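Local coordinates for protein prenylcyclase (Actinoplanes teichomyceticus, PDB 6IJ1) that probably acts as a prenylcyclase or prenyltransferase on an isoprenoid substrate, at residues V146-C154 / R292-D300. Numbering follows the deposited sequence.
Sequences VVPSWDGWC and RMVLPWETD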
# COMPACT_ATOMS: atom_id res chain seq x y z
N VAL A 146 -16.44 15.22 -19.22
CA VAL A 146 -17.10 16.13 -18.29
C VAL A 146 -16.13 16.50 -17.16
O VAL A 146 -16.15 17.62 -16.64
CB VAL A 146 -18.43 15.53 -17.76
CG1 VAL A 146 -18.23 14.13 -17.21
CG2 VAL A 146 -19.09 16.47 -16.74
N VAL A 147 -15.20 15.61 -16.83
CA VAL A 147 -14.21 15.92 -15.81
C VAL A 147 -13.43 17.20 -16.15
O VAL A 147 -12.77 17.30 -17.20
CB VAL A 147 -13.26 14.72 -15.61
CG1 VAL A 147 -12.13 15.09 -14.61
CG2 VAL A 147 -14.08 13.54 -15.07
N PRO A 148 -13.50 18.23 -15.30
CA PRO A 148 -12.89 19.51 -15.68
C PRO A 148 -11.38 19.51 -15.62
O PRO A 148 -10.74 20.30 -16.33
CB PRO A 148 -13.51 20.51 -14.69
CG PRO A 148 -13.96 19.69 -13.55
CD PRO A 148 -14.35 18.35 -14.11
N SER A 149 -10.78 18.65 -14.78
CA SER A 149 -9.34 18.67 -14.65
C SER A 149 -8.91 17.37 -13.95
O SER A 149 -9.68 16.84 -13.14
CB SER A 149 -8.91 19.88 -13.83
OG SER A 149 -7.60 19.70 -13.34
N TRP A 150 -7.76 16.80 -14.38
CA TRP A 150 -7.15 15.63 -13.73
C TRP A 150 -5.90 16.02 -12.95
O TRP A 150 -5.11 15.12 -12.55
CB TRP A 150 -6.85 14.55 -14.77
CG TRP A 150 -8.03 14.14 -15.55
CD1 TRP A 150 -8.58 14.81 -16.66
CD2 TRP A 150 -8.87 13.00 -15.33
NE1 TRP A 150 -9.68 14.13 -17.11
CE2 TRP A 150 -9.89 13.02 -16.33
CE3 TRP A 150 -8.86 11.94 -14.42
CZ2 TRP A 150 -10.88 12.01 -16.42
CZ3 TRP A 150 -9.86 10.94 -14.51
CH2 TRP A 150 -10.85 10.99 -15.51
N ASP A 151 -5.73 17.29 -12.63
CA ASP A 151 -4.52 17.76 -11.97
C ASP A 151 -4.32 17.18 -10.56
O ASP A 151 -3.18 17.09 -10.10
CB ASP A 151 -4.50 19.28 -11.82
CG ASP A 151 -4.30 20.02 -13.15
OD1 ASP A 151 -4.15 19.39 -14.24
OD2 ASP A 151 -4.32 21.27 -13.06
N GLY A 152 -5.40 16.84 -9.83
CA GLY A 152 -5.22 16.18 -8.54
C GLY A 152 -4.50 14.85 -8.72
O GLY A 152 -3.56 14.53 -7.98
N TRP A 153 -4.96 14.05 -9.69
CA TRP A 153 -4.44 12.72 -9.95
C TRP A 153 -3.03 12.74 -10.50
O TRP A 153 -2.32 11.72 -10.40
CB TRP A 153 -5.38 11.96 -10.91
CG TRP A 153 -6.61 11.44 -10.25
CD1 TRP A 153 -7.11 11.82 -9.04
CD2 TRP A 153 -7.45 10.45 -10.76
NE1 TRP A 153 -8.27 11.08 -8.77
CE2 TRP A 153 -8.48 10.23 -9.80
CE3 TRP A 153 -7.42 9.66 -11.91
CZ2 TRP A 153 -9.48 9.28 -9.98
CZ3 TRP A 153 -8.43 8.70 -12.09
CH2 TRP A 153 -9.44 8.54 -11.13
N CYS A 154 -2.59 13.87 -11.05
CA CYS A 154 -1.25 13.98 -11.62
C CYS A 154 -0.32 14.77 -10.74
O CYS A 154 0.83 14.99 -11.14
CB CYS A 154 -1.34 14.60 -13.02
SG CYS A 154 -2.24 13.55 -14.15
N ARG A 292 -9.83 6.04 -0.51
CA ARG A 292 -10.70 7.13 -0.98
C ARG A 292 -10.34 7.45 -2.42
O ARG A 292 -9.19 7.81 -2.72
CB ARG A 292 -10.62 8.34 -0.07
CG ARG A 292 -9.25 8.95 0.12
CD ARG A 292 -9.28 10.07 1.17
NE ARG A 292 -7.98 10.69 1.32
CZ ARG A 292 -7.67 11.53 2.30
NH1 ARG A 292 -8.60 11.92 3.20
NH2 ARG A 292 -6.43 12.01 2.42
N MET A 293 -11.32 7.27 -3.31
CA MET A 293 -11.11 7.59 -4.72
C MET A 293 -11.27 9.10 -4.90
O MET A 293 -12.35 9.63 -5.22
CB MET A 293 -12.09 6.80 -5.60
CG MET A 293 -11.76 5.35 -5.80
SD MET A 293 -10.13 5.17 -6.56
CE MET A 293 -10.37 6.15 -8.02
N VAL A 294 -10.17 9.82 -4.63
CA VAL A 294 -10.20 11.28 -4.69
C VAL A 294 -10.68 11.72 -6.07
O VAL A 294 -10.38 11.11 -7.10
CB VAL A 294 -8.78 11.82 -4.45
CG1 VAL A 294 -8.79 13.38 -4.30
CG2 VAL A 294 -8.20 11.26 -3.13
N LEU A 295 -11.42 12.82 -6.08
CA LEU A 295 -11.89 13.29 -7.37
C LEU A 295 -10.69 13.79 -8.17
O LEU A 295 -9.78 14.36 -7.60
CB LEU A 295 -12.92 14.41 -7.20
CG LEU A 295 -14.26 13.86 -6.62
CD1 LEU A 295 -15.01 15.03 -6.00
CD2 LEU A 295 -15.04 13.03 -7.61
N PRO A 296 -10.72 13.63 -9.50
CA PRO A 296 -9.53 13.91 -10.32
C PRO A 296 -8.97 15.32 -10.21
O PRO A 296 -7.75 15.51 -10.38
CB PRO A 296 -10.02 13.64 -11.74
CG PRO A 296 -11.03 12.52 -11.53
CD PRO A 296 -11.70 12.80 -10.21
N TRP A 297 -9.82 16.31 -9.93
CA TRP A 297 -9.38 17.68 -9.84
C TRP A 297 -9.11 18.09 -8.43
O TRP A 297 -8.71 19.24 -8.18
CB TRP A 297 -10.51 18.57 -10.45
CG TRP A 297 -11.91 18.29 -9.86
CD1 TRP A 297 -12.48 18.93 -8.80
CD2 TRP A 297 -12.83 17.31 -10.28
NE1 TRP A 297 -13.75 18.38 -8.52
CE2 TRP A 297 -13.96 17.38 -9.42
CE3 TRP A 297 -12.82 16.34 -11.27
CZ2 TRP A 297 -15.07 16.53 -9.57
CZ3 TRP A 297 -13.93 15.49 -11.41
CH2 TRP A 297 -15.04 15.61 -10.55
N GLU A 298 -9.26 17.17 -7.46
CA GLU A 298 -9.12 17.53 -6.07
C GLU A 298 -7.69 17.32 -5.60
O GLU A 298 -7.12 16.23 -5.77
CB GLU A 298 -10.07 16.68 -5.23
CG GLU A 298 -9.91 16.85 -3.79
CD GLU A 298 -10.30 18.23 -3.27
OE1 GLU A 298 -11.52 18.55 -3.28
OE2 GLU A 298 -9.42 18.97 -2.85
N THR A 299 -7.07 18.39 -5.07
CA THR A 299 -5.72 18.31 -4.53
C THR A 299 -5.67 18.21 -3.02
O THR A 299 -4.60 17.97 -2.45
CB THR A 299 -4.87 19.51 -4.95
OG1 THR A 299 -5.39 20.69 -4.34
CG2 THR A 299 -4.97 19.68 -6.44
N ASP A 300 -6.79 18.34 -2.35
CA ASP A 300 -6.80 18.41 -0.90
C ASP A 300 -7.90 17.51 -0.34
O ASP A 300 -8.86 18.00 0.26
CB ASP A 300 -7.04 19.88 -0.52
CG ASP A 300 -6.98 20.16 0.94
OD1 ASP A 300 -6.37 19.38 1.72
OD2 ASP A 300 -7.56 21.20 1.33
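Two backbone N-H groups converge on Pro296 O: Trp153 N bonds it at 3.2 Å with an N-H...O angle of 146°, and Gly152 N adds a weak, strongly bent bond. Pro296 follows Leu295 in a type I beta turn, closed by Glu298 N to Leu295 O, and this turn joins the loop before strand 308-309 to the loop between helices 134-141 and 158-164 of a largely helical chain, consistent with the alpha/alpha toroid of class II terpene cyclases and protein prenyltransferase beta subunits. The Trp153 indole lies beside the turn. Its NE1 gives a 2.7 Å bond to Val294 O, which sits near the indole plane, while the nitrogen stands well above the plane of that carbonyl. Pro296 CA rides over the five-membered ring in a CH-pi contact, 3.5 Å from the centroid, and Met293, bent at chi2 and chi3, brings CE to CZ2. A chi1 of -77°, with CG anti to the carbonyl carbon, lays the indole alongside Pro296, the two pointing the same way. A leucine in place of Trp153 would probably leave Val294 O without its indole donor and Pro296 CA without the aromatic face it packs on. Trp194 meets the same indole edge-to-face. Trp150 lies alongside Pro296, its CE3 3.4 Å from CB, and is stacked with Phe141 of helix 134-141. Gly152 CA lies 3.4 Å from Glu298 O in a C-H...O contact. At the more exposed end, Ser149 OG accepts from Asp151 N in an ST turn, and the Trp297 ring has Leu295 CB over one face and Pro148 CD over the other, both offset toward the rim, while Val147 CG1 comes to its edge, 3.6 Å from CE3.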